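Local coordinates for 2-dehydropantoate 2-reductase (Enterococcus faecium DO, PDB 5X20) that acts as an NADH-dependent D-mandelate dehydrogenase of the ketopantoate reductase family, interconverting 2-oxo acids and D-2-hydroxy acids, at the interface of chains A and B. Numbering follows the deposited sequence. Chains: chain A/B, 2-dehydropantoate 2-reductase.

Contact 1: the interface of chains A and B. Residues chain A 201, 203, 211, 213, 217; chain B 304, 307-308.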
ATOM      1  N   LEU A 201      -1.719   0.880  -5.150  1.00 21.32           N
ATOM      2  CA  LEU A 201      -1.629  -0.344  -5.936  1.00 21.79           C
ATOM      3  C   LEU A 201      -1.209  -0.130  -7.367  1.00 23.19           C
ATOM      4  O   LEU A 201      -0.917  -1.094  -8.072  1.00 25.04           O
ATOM      5  CB  LEU A 201      -2.935  -1.104  -5.878  1.00 21.17           C
ATOM      6  CG  LEU A 201      -3.174  -1.730  -4.518  1.00 20.35           C
ATOM      7  CD1 LEU A 201      -4.623  -2.162  -4.441  1.00 19.82           C
ATOM      8  CD2 LEU A 201      -2.243  -2.914  -4.282  1.00 21.18           C
ATOM      9  N   VAL A 203      -3.137   1.109 -10.038  1.00 23.37           N
ATOM     10  CA  VAL A 203      -4.174   0.615 -10.904  1.00 22.71           C
ATOM     11  C   VAL A 203      -5.215   1.710 -11.109  1.00 22.20           C
ATOM     12  O   VAL A 203      -5.339   2.645 -10.308  1.00 22.00           O
ATOM     13  CB  VAL A 203      -4.898  -0.577 -10.277  1.00 22.35           C
ATOM     14  CG1 VAL A 203      -3.974  -1.792 -10.221  1.00 22.75           C
ATOM     15  CG2 VAL A 203      -5.447  -0.223  -8.882  1.00 22.20           C
ATOM     16  N   THR A 211      -9.660  -7.135  -8.596  1.00 27.35           N
ATOM     17  CA  THR A 211      -8.856  -7.859  -7.630  1.00 25.43           C
ATOM     18  C   THR A 211      -9.721  -8.559  -6.613  1.00 24.46           C
ATOM     19  O   THR A 211     -10.832  -8.138  -6.315  1.00 25.24           O
ATOM     20  CB  THR A 211      -7.821  -6.939  -6.888  1.00 25.98           C
ATOM     21  OG1 THR A 211      -8.499  -6.005  -6.048  1.00 23.22           O
ATOM     22  CG2 THR A 211      -6.956  -6.172  -7.870  1.00 25.26           C
ATOM     23  N   THR A 213      -9.436  -8.950  -3.400  1.00 22.04           N
ATOM     24  CA  THR A 213      -9.618  -8.373  -2.066  1.00 20.45           C
ATOM     25  C   THR A 213     -10.205  -6.965  -2.023  1.00 20.11           C
ATOM     26  O   THR A 213     -10.388  -6.407  -0.923  1.00 17.71           O
ATOM     27  CB  THR A 213      -8.278  -8.368  -1.336  1.00 21.19           C
ATOM     28  OG1 THR A 213      -7.298  -7.655  -2.138  1.00 19.42           O
ATOM     29  CG2 THR A 213      -7.830  -9.788  -1.049  1.00 20.14           C
ATOM     30  N   MET A 217     -11.475  -4.690   1.347  1.00 19.42           N
ATOM     31  CA  MET A 217     -10.817  -3.439   1.700  1.00 18.71           C
ATOM     32  C   MET A 217     -11.814  -2.289   1.695  1.00 19.40           C
ATOM     33  O   MET A 217     -11.844  -1.477   2.620  1.00 18.37           O
ATOM     34  CB  MET A 217      -9.627  -3.166   0.761  1.00 17.98           C
ATOM     35  CG  MET A 217      -8.522  -4.248   0.879  1.00 18.45           C
ATOM     36  SD  MET A 217      -6.986  -3.839  -0.011  1.00 19.08           S
ATOM     37  CE  MET A 217      -7.552  -4.071  -1.703  1.00 20.81           C
TER
ATOM     38  N   ALA B 304      -3.956  -8.194  -3.733  1.00 19.41           N
ATOM     39  CA  ALA B 304      -4.520  -7.337  -4.785  1.00 19.90           C
ATOM     40  C   ALA B 304      -3.423  -6.978  -5.776  1.00 20.42           C
ATOM     41  O   ALA B 304      -3.644  -6.940  -6.967  1.00 20.11           O
ATOM     42  CB  ALA B 304      -5.141  -6.072  -4.223  1.00 19.80           C
ATOM     43  N   ASP B 307      -2.932  -9.928  -8.032  1.00 27.38           N
ATOM     44  CA  ASP B 307      -4.020 -10.014  -8.987  1.00 28.34           C
ATOM     45  C   ASP B 307      -3.846  -8.959 -10.077  1.00 30.48           C
ATOM     46  O   ASP B 307      -4.117  -9.202 -11.241  1.00 31.22           O
ATOM     47  CB  ASP B 307      -5.383  -9.790  -8.306  1.00 29.00           C
ATOM     48  CG  ASP B 307      -5.720 -10.857  -7.303  1.00 28.38           C
ATOM     49  OD1 ASP B 307      -5.071 -11.907  -7.388  1.00 29.18           O
ATOM     50  OD2 ASP B 307      -6.625 -10.670  -6.450  1.00 26.10           O
ATOM     51  N   SER B 308      -3.406  -7.767  -9.710  1.00 32.22           N
ATOM     52  CA  SER B 308      -3.281  -6.694 -10.694  1.00 34.10           C
ATOM     53  C   SER B 308      -2.158  -6.960 -11.716  1.00 36.00           C
ATOM     54  O   SER B 308      -2.151  -6.375 -12.780  1.00 37.19           O
ATOM     55  CB  SER B 308      -3.019  -5.355  -9.997  1.00 33.68           C
ATOM     56  OG  SER B 308      -1.663  -5.233  -9.570  1.00 31.43           O
TER
HETATM   57  O   HOH W   1      -0.194  -2.965 -10.347  1.00 32.73           O
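The hydroxyl OG of B:Ser308 reaches chain A through a water molecule. OG lies 2.8 Å from water 1, and the same water lies 3.0 Å from the backbone carbonyl O of A:Leu201. The water thus ties the last residue of helix 293-308 in chain B to the last residue of helix 180-201 in chain A. At B:Ser308 the hydroxyl sits between the backbone N and the carbonyl carbon (chi1 78°), which turns OG toward the water. Its CB packs on CG1 of A:Val203 at 3.7 Å. That methyl is the branch of the valine that does the touching.

The rest of the patch closes around B:Ala304, one turn earlier on the same helix. Its CB methyl meets several chain A side chains. The hydroxyl OG1 of A:Thr213 comes to 3.4 Å from this methyl, a van der Waals contact. CD1 of A:Leu201 and CE of A:Met217 also border the methyl. The methionine chain is extended up to its sulfur and then bends (chi3 -72°), which brings the terminal CE to B:Ala304.

A:Thr211 covers another part of the helix. Its CB packs against B:Ala304 CB, and its methyl CG2 lies 3.5 Å from the carbonyl O of B:Ala304. The side chains of A:Thr211 and B:Asp307 cross obliquely. The threonine thus touches both residue 304 and residue 307 of the helix. The patch is small and mixed in character, with methyl groups doing most of the packing. The contact has a twin with the chains exchanged. On the acidic side chain, CB of B:Asp307 rests 4.0 Å from CG2 of A:Thr211.

Contact 2: the interface of chains A and B. Residues chain A 297, 301; chain B 197, 217, 221, 294, 297-298, 301.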
ATOM      1  N   PHE A 297      -3.535   3.208   8.355  1.00 16.91           N
ATOM      2  CA  PHE A 297      -2.493   2.520   7.588  1.00 16.67           C
ATOM      3  C   PHE A 297      -2.437   3.071   6.151  1.00 16.32           C
ATOM      4  O   PHE A 297      -1.359   3.337   5.612  1.00 16.65           O
ATOM      5  CB  PHE A 297      -2.783   1.010   7.589  1.00 16.92           C
ATOM      6  CG  PHE A 297      -1.629   0.114   7.142  1.00 16.11           C
ATOM      7  CD1 PHE A 297      -0.355   0.586   6.942  1.00 16.56           C
ATOM      8  CD2 PHE A 297      -1.827  -1.242   7.049  1.00 16.65           C
ATOM      9  CE1 PHE A 297       0.656  -0.250   6.548  1.00 16.81           C
ATOM     10  CE2 PHE A 297      -0.805  -2.113   6.704  1.00 16.59           C
ATOM     11  CZ  PHE A 297       0.422  -1.625   6.438  1.00 17.04           C
ATOM     12  N   LEU A 301       0.753   4.763   4.455  1.00 16.18           N
ATOM     13  CA  LEU A 301       1.275   4.244   3.187  1.00 16.51           C
ATOM     14  C   LEU A 301       1.370   5.332   2.130  1.00 16.04           C
ATOM     15  O   LEU A 301       2.342   5.401   1.410  1.00 15.99           O
ATOM     16  CB  LEU A 301       0.395   3.083   2.652  1.00 16.00           C
ATOM     17  CG  LEU A 301       0.578   1.813   3.465  1.00 16.01           C
ATOM     18  CD1 LEU A 301      -0.543   0.830   3.162  1.00 15.71           C
ATOM     19  CD2 LEU A 301       1.939   1.153   3.212  1.00 16.03           C
TER
ATOM     20  N   LEU B 197       5.827  -4.241   2.989  1.00 15.60           N
ATOM     21  CA  LEU B 197       5.920  -2.792   2.825  1.00 15.09           C
ATOM     22  C   LEU B 197       6.809  -2.408   1.633  1.00 15.23           C
ATOM     23  O   LEU B 197       6.401  -1.559   0.830  1.00 13.74           O
ATOM     24  CB  LEU B 197       6.433  -2.126   4.088  1.00 14.90           C
ATOM     25  CG  LEU B 197       5.555  -2.218   5.326  1.00 15.01           C
ATOM     26  CD1 LEU B 197       6.249  -1.568   6.490  1.00 15.22           C
ATOM     27  CD2 LEU B 197       4.206  -1.547   5.088  1.00 16.03           C
ATOM     28  N   MET B 217       4.491   2.336  11.029  1.00 15.00           N
ATOM     29  CA  MET B 217       3.940   1.162  10.398  1.00 14.44           C
ATOM     30  C   MET B 217       4.616  -0.055  10.988  1.00 13.91           C
ATOM     31  O   MET B 217       3.943  -1.034  11.334  1.00 13.01           O
ATOM     32  CB  MET B 217       4.113   1.216   8.868  1.00 14.92           C
ATOM     33  CG  MET B 217       3.300   2.322   8.233  1.00 14.99           C
ATOM     34  SD  MET B 217       3.306   2.324   6.431  1.00 15.03           S
ATOM     35  CE  MET B 217       4.951   2.835   6.056  1.00 16.24           C
ATOM     36  N   ILE B 221       2.698  -3.024  13.318  1.00 14.75           N
ATOM     37  CA  ILE B 221       2.708  -4.394  12.892  1.00 14.59           C
ATOM     38  C   ILE B 221       3.316  -5.279  13.962  1.00 14.94           C
ATOM     39  O   ILE B 221       2.808  -6.372  14.252  1.00 15.02           O
ATOM     40  CB  ILE B 221       3.403  -4.559  11.527  1.00 13.78           C
ATOM     41  CG1 ILE B 221       2.552  -3.879  10.437  1.00 14.18           C
ATOM     42  CG2 ILE B 221       3.626  -6.026  11.186  1.00 13.64           C
ATOM     43  CD1 ILE B 221       3.296  -3.713   9.085  1.00 14.44           C
ATOM     44  N   TYR B 294      -3.595  -4.262  10.597  1.00 14.61           N
ATOM     45  CA  TYR B 294      -2.501  -4.001   9.703  1.00 14.72           C
ATOM     46  C   TYR B 294      -2.098  -5.266   8.978  1.00 14.80           C
ATOM     47  O   TYR B 294      -1.768  -5.222   7.773  1.00 14.34           O
ATOM     48  CB  TYR B 294      -1.291  -3.365  10.388  1.00 14.44           C
ATOM     49  CG  TYR B 294      -1.382  -1.858  10.563  1.00 15.52           C
ATOM     50  CD1 TYR B 294      -2.521  -1.266  11.123  1.00 16.22           C
ATOM     51  CD2 TYR B 294      -0.302  -1.014  10.275  1.00 15.76           C
ATOM     52  CE1 TYR B 294      -2.611   0.091  11.299  1.00 16.01           C
ATOM     53  CE2 TYR B 294      -0.395   0.357  10.440  1.00 15.85           C
ATOM     54  CZ  TYR B 294      -1.566   0.899  10.934  1.00 16.56           C
ATOM     55  OH  TYR B 294      -1.729   2.270  11.120  1.00 17.15           O
ATOM     56  N   PHE B 297      -4.816  -5.905   6.356  1.00 16.36           N
ATOM     57  CA  PHE B 297      -4.814  -4.966   5.255  1.00 16.40           C
ATOM     58  C   PHE B 297      -3.563  -5.224   4.365  1.00 16.01           C
ATOM     59  O   PHE B 297      -3.651  -5.230   3.120  1.00 15.76           O
ATOM     60  CB  PHE B 297      -4.812  -3.521   5.816  1.00 16.40           C
ATOM     61  CG  PHE B 297      -5.155  -2.440   4.812  1.00 16.52           C
ATOM     62  CD1 PHE B 297      -5.641  -2.735   3.520  1.00 17.26           C
ATOM     63  CD2 PHE B 297      -5.126  -1.138   5.198  1.00 16.89           C
ATOM     64  CE1 PHE B 297      -6.014  -1.735   2.649  1.00 17.23           C
ATOM     65  CE2 PHE B 297      -5.475  -0.122   4.322  1.00 17.29           C
ATOM     66  CZ  PHE B 297      -5.882  -0.426   3.033  1.00 17.97           C
ATOM     67  N   LEU B 298      -2.413  -5.444   4.988  1.00 15.34           N
ATOM     68  CA  LEU B 298      -1.178  -5.665   4.199  1.00 15.52           C
ATOM     69  C   LEU B 298      -1.279  -6.933   3.379  1.00 15.58           C
ATOM     70  O   LEU B 298      -0.887  -6.968   2.183  1.00 16.25           O
ATOM     71  CB  LEU B 298       0.058  -5.638   5.054  1.00 14.94           C
ATOM     72  CG  LEU B 298       1.374  -5.760   4.308  1.00 15.49           C
ATOM     73  CD1 LEU B 298       1.630  -4.640   3.332  1.00 15.56           C
ATOM     74  CD2 LEU B 298       2.518  -5.773   5.322  1.00 16.14           C
ATOM     75  N   LEU B 301      -3.620  -6.165   0.506  1.00 16.92           N
ATOM     76  CA  LEU B 301      -2.947  -5.303  -0.471  1.00 17.08           C
ATOM     77  C   LEU B 301      -1.987  -6.093  -1.324  1.00 16.85           C
ATOM     78  O   LEU B 301      -1.953  -5.908  -2.537  1.00 18.01           O
ATOM     79  CB  LEU B 301      -2.210  -4.161   0.221  1.00 16.30           C
ATOM     80  CG  LEU B 301      -3.126  -3.085   0.730  1.00 16.53           C
ATOM     81  CD1 LEU B 301      -2.363  -2.193   1.683  1.00 16.62           C
ATOM     82  CD2 LEU B 301      -3.726  -2.247  -0.382  1.00 17.49           C
TER
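Helix 293-308, in the C-terminal helical domain of ketopantoate reductases, carries A:Phe297 into a largely apolar pocket on chain B. The phenyl ring stacks face to face on the ring of B:Tyr294. Their centroids are 4.1 Å apart and their planes differ by 8°. The tyrosine is slightly shifted, with CD2 over the centre of the phenylalanine ring. CG of A:Phe297 is anti to the backbone N (chi1 -165°), an arrangement that extends the ring from its helix toward chain B.

The other face of A:Phe297 is covered within its own chain by CD1 of A:Leu301, toward the rim. The ring is therefore held between a leucine methyl and an aromatic face. At its edge, in the ring plane, the thioether SD of B:Met217 lies 3.7 Å from CE1. CZ points deeper and meets CD2 of B:Leu197 at 4.0 Å. CE2 approaches the backbone carbonyl O of B:Tyr294 and also touches CB of B:Leu298. These neighbours limit how the ring can turn.

A:Leu301 uses its two methyls differently. CD2 packs on SD of B:Met217 at 3.7 Å and also reaches B:Leu197. CD1 meets CD1 of B:Leu301 tip to tip at 3.8 Å. The two leucines are the same residue in the two copies, so this pair lies close to the two-fold axis. A:Phe297 and B:Phe297 also meet there, CD2 to CD2, at 3.8 Å. B:Phe297 has CB and CD2 near its counterpart, while one face of its ring has B:Leu301 CD1 of its own chain over the rim.

The pocket is mostly apolar, with the carbonyl O of B:Tyr294 beside the ring, and buries much of A:Phe297. It is built on chain B from helices 180-201, 214-231 and 293-308, and it receives the side chains of A:Phe297 and A:Leu301 from helix 293-308 of chain A across the two-fold axis.

The C-alpha centres of contact 1 and contact 2 lie about 14 Å apart, as neighbouring patches of one two-fold interface. Helix 293-308 runs through both: contact 1 uses its C-terminal end from chain B, and contact 2 uses its first half and middle, with residues from both chains. Helices 180-201 and 214-231 also serve both. Residue 217 is shared, from chain A in contact 1 and from chain B in contact 2. Contact 2 hides more surface, and contact 1 adds a water bridge. Together the two patches join the C-terminal domains of the two copies in the deposited dimer, though the structure alone does not show its state in solution.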